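Local coordinates for bifunctional protein FolD (Thermus thermophilus, PDB 6V6Y), which probably oxidises 5,10-methylenetetrahydrofolate with NADP+ and then hydrolyses the methenyl product to 10-formyltetrahydrofolate, at residues Gly90-Leu95 against Lys114-Phe119. Numbering follows the deposited sequence.
Sequences GILVQL and KDVDGF
Ile91 and Lys114 fasten the edge strand 90-93 of the catalytic domain's three-stranded parallel sheet to the loop that leads on to helix 121-129. Ile91 N donates to Lys114 O at 2.8 Å, almost dead straight at 178° and within the carbonyl plane. Beside this bond the extended lysine stem crosses the isoleucine at a slant, with Lys114 CD 3.8 Å from Ile91 CD1. Its NZ continues away from the strand to the carbonyl oxygens of Leu82, Asn83 and Asp85.

Packing is close next door, where Val116 turns both methyls to the strand. Val116 CG1 lies 3.7 Å from Gly90 CA, close against a residue without a side chain, while Val116 CG2 reaches 3.5 Å from Ile91 O and also rests on Leu92 CB. Leu265 and Thr269 of helix 257-276 also touch this valine.

Further along, the segments part and a water bridges the gap between strand and turn. It donates to Ile91 O and Asp115 OD1 and accepts from Asp117 N, at the type I turn from Asp115 to Gly118. Asp115 OD2 is held by Asn123 ND2 and His120 N.

The end on the side of the bound NADP is looser, with Asp117, Leu95 and Phe119 partly exposed and few contacts. Asp117 OD2 sits against Leu92 CG and CD2, and Leu95 CD1 meets the Phe119 ring obliquely, 3.9 Å from Phe119 CE2.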
ATOM      1  N   GLY A  90     -17.879   4.825 -15.898  1.00 49.09           N
ATOM      2  CA  GLY A  90     -16.992   5.414 -14.919  1.00 44.36           C
ATOM      3  C   GLY A  90     -17.656   6.484 -14.083  1.00 47.08           C
ATOM      4  O   GLY A  90     -18.364   7.348 -14.608  1.00 46.91           O
ATOM      5  N   ILE A  91     -17.441   6.430 -12.772  1.00 46.40           N
ATOM      6  CA  ILE A  91     -17.978   7.409 -11.836  1.00 45.98           C
ATOM      7  C   ILE A  91     -16.806   8.076 -11.135  1.00 48.17           C
ATOM      8  O   ILE A  91     -15.910   7.396 -10.625  1.00 48.30           O
ATOM      9  CB  ILE A  91     -18.932   6.764 -10.814  1.00 46.47           C
ATOM     10  CG1 ILE A  91     -20.104   6.086 -11.540  1.00 44.46           C
ATOM     11  CG2 ILE A  91     -19.397   7.820  -9.812  1.00 40.48           C
ATOM     12  CD1 ILE A  91     -20.980   5.198 -10.646  1.00 44.83           C
ATOM     13  N   LEU A  92     -16.822   9.401 -11.108  1.00 45.44           N
ATOM     14  CA  LEU A  92     -15.721  10.208 -10.618  1.00 48.15           C
ATOM     15  C   LEU A  92     -16.325  11.293  -9.750  1.00 49.01           C
ATOM     16  O   LEU A  92     -17.265  11.963 -10.184  1.00 48.29           O
ATOM     17  CB  LEU A  92     -14.954  10.817 -11.799  1.00 52.06           C
ATOM     18  CG  LEU A  92     -13.600  11.495 -11.666  1.00 54.26           C
ATOM     19  CD1 LEU A  92     -13.155  11.846 -13.065  1.00 51.79           C
ATOM     20  CD2 LEU A  92     -13.654  12.746 -10.803  1.00 55.04           C
ATOM     21  N   VAL A  93     -15.813  11.460  -8.533  1.00 48.29           N
ATOM     22  CA  VAL A  93     -16.238  12.544  -7.654  1.00 46.53           C
ATOM     23  C   VAL A  93     -15.082  13.530  -7.535  1.00 50.80           C
ATOM     24  O   VAL A  93     -13.964  13.153  -7.164  1.00 51.75           O
ATOM     25  CB  VAL A  93     -16.680  12.032  -6.275  1.00 47.80           C
ATOM     26  CG1 VAL A  93     -17.267  13.172  -5.474  1.00 45.91           C
ATOM     27  CG2 VAL A  93     -17.706  10.920  -6.421  1.00 48.09           C
ATOM     28  N   GLN A  94     -15.343  14.786  -7.863  1.00 50.14           N
ATOM     29  CA  GLN A  94     -14.304  15.807  -7.852  1.00 47.41           C
ATOM     30  C   GLN A  94     -14.029  16.230  -6.414  1.00 50.60           C
ATOM     31  O   GLN A  94     -14.950  16.632  -5.691  1.00 49.51           O
ATOM     32  CB  GLN A  94     -14.733  17.001  -8.700  1.00 44.70           C
ATOM     33  CG  GLN A  94     -13.733  18.123  -8.718  1.00 51.64           C
ATOM     34  CD  GLN A  94     -12.402  17.688  -9.314  1.00 56.00           C
ATOM     35  OE1 GLN A  94     -12.352  17.057 -10.378  1.00 57.74           O
ATOM     36  NE2 GLN A  94     -11.318  18.009  -8.622  1.00 55.09           N
ATOM     37  N   LEU A  95     -12.773  16.123  -5.990  1.00 50.42           N
ATOM     38  CA  LEU A  95     -12.391  16.554  -4.656  1.00 52.05           C
ATOM     39  C   LEU A  95     -11.822  17.956  -4.711  1.00 51.17           C
ATOM     40  O   LEU A  95     -11.335  18.393  -5.755  1.00 53.48           O
ATOM     41  CB  LEU A  95     -11.368  15.586  -4.048  1.00 49.31           C
ATOM     42  CG  LEU A  95     -11.894  14.160  -4.158  1.00 50.97           C
ATOM     43  CD1 LEU A  95     -10.846  13.134  -3.769  1.00 46.23           C
ATOM     44  CD2 LEU A  95     -13.176  14.004  -3.339  1.00 45.84           C
ATOM     45  N   LYS A 114     -16.361   0.804 -11.443  1.00 43.69           N
ATOM     46  CA  LYS A 114     -16.579   2.102 -12.060  1.00 46.15           C
ATOM     47  C   LYS A 114     -15.688   3.169 -11.436  1.00 45.94           C
ATOM     48  O   LYS A 114     -15.819   4.357 -11.755  1.00 43.95           O
ATOM     49  CB  LYS A 114     -18.057   2.487 -11.946  1.00 45.43           C
ATOM     50  CG  LYS A 114     -19.020   1.521 -12.671  1.00 48.48           C
ATOM     51  CD  LYS A 114     -20.472   1.947 -12.470  1.00 49.13           C
ATOM     52  CE  LYS A 114     -21.486   0.976 -13.114  1.00 52.28           C
ATOM     53  NZ  LYS A 114     -22.838   1.618 -13.329  1.00 46.53           N
ATOM     54  N   ASP A 115     -14.777   2.760 -10.556  1.00 42.59           N
ATOM     55  CA  ASP A 115     -13.997   3.682  -9.737  1.00 44.36           C
ATOM     56  C   ASP A 115     -12.749   4.129 -10.512  1.00 45.37           C
ATOM     57  O   ASP A 115     -11.605   3.764 -10.209  1.00 42.72           O
ATOM     58  CB  ASP A 115     -13.665   3.003  -8.415  1.00 44.18           C
ATOM     59  CG  ASP A 115     -12.713   3.791  -7.575  1.00 44.03           C
ATOM     60  OD1 ASP A 115     -12.846   5.034  -7.518  1.00 45.87           O
ATOM     61  OD2 ASP A 115     -11.835   3.151  -6.971  1.00 41.82           O
ATOM     62  N   VAL A 116     -12.992   4.947 -11.544  1.00 38.68           N
ATOM     63  CA  VAL A 116     -11.930   5.364 -12.457  1.00 41.89           C
ATOM     64  C   VAL A 116     -10.792   6.112 -11.760  1.00 38.87           C
ATOM     65  O   VAL A 116      -9.675   6.131 -12.274  1.00 41.37           O
ATOM     66  CB  VAL A 116     -12.537   6.206 -13.593  1.00 42.39           C
ATOM     67  CG1 VAL A 116     -13.352   5.304 -14.516  1.00 45.76           C
ATOM     68  CG2 VAL A 116     -13.415   7.324 -13.019  1.00 43.05           C
ATOM     69  N   ASP A 117     -11.039   6.725 -10.594  1.00 40.93           N
ATOM     70  CA  ASP A 117      -9.972   7.370  -9.821  1.00 42.98           C
ATOM     71  C   ASP A 117      -9.195   6.396  -8.920  1.00 45.42           C
ATOM     72  O   ASP A 117      -8.153   6.781  -8.369  1.00 41.29           O
ATOM     73  CB  ASP A 117     -10.556   8.505  -8.960  1.00 41.37           C
ATOM     74  CG  ASP A 117     -10.295   9.897  -9.549  1.00 47.13           C
ATOM     75  OD1 ASP A 117      -9.354  10.066 -10.355  1.00 47.90           O
ATOM     76  OD2 ASP A 117     -11.022  10.838  -9.184  1.00 51.26           O
ATOM     77  N   GLY A 118      -9.691   5.167  -8.728  1.00 43.35           N
ATOM     78  CA  GLY A 118      -8.948   4.138  -8.019  1.00 42.69           C
ATOM     79  C   GLY A 118      -8.846   4.307  -6.521  1.00 41.54           C
ATOM     80  O   GLY A 118      -7.934   3.744  -5.912  1.00 44.33           O
ATOM     81  N   PHE A 119      -9.767   5.046  -5.897  1.00 41.79           N
ATOM     82  CA  PHE A 119      -9.691   5.320  -4.467  1.00 43.95           C
ATOM     83  C   PHE A 119     -10.431   4.290  -3.617  1.00 47.79           C
ATOM     84  O   PHE A 119     -10.209   4.237  -2.401  1.00 48.66           O
ATOM     85  CB  PHE A 119     -10.236   6.722  -4.164  1.00 41.23           C
ATOM     86  CG  PHE A 119      -9.408   7.837  -4.758  1.00 46.13           C
ATOM     87  CD1 PHE A 119      -8.047   7.661  -4.989  1.00 45.76           C
ATOM     88  CD2 PHE A 119      -9.988   9.065  -5.075  1.00 41.91           C
ATOM     89  CE1 PHE A 119      -7.274   8.686  -5.542  1.00 45.18           C
ATOM     90  CE2 PHE A 119      -9.230  10.095  -5.619  1.00 42.34           C
ATOM     91  CZ  PHE A 119      -7.873   9.904  -5.864  1.00 43.69           C
TER
HETATM   92  O   HOH W   1     -13.536   7.210  -9.030  1.00 44.17           O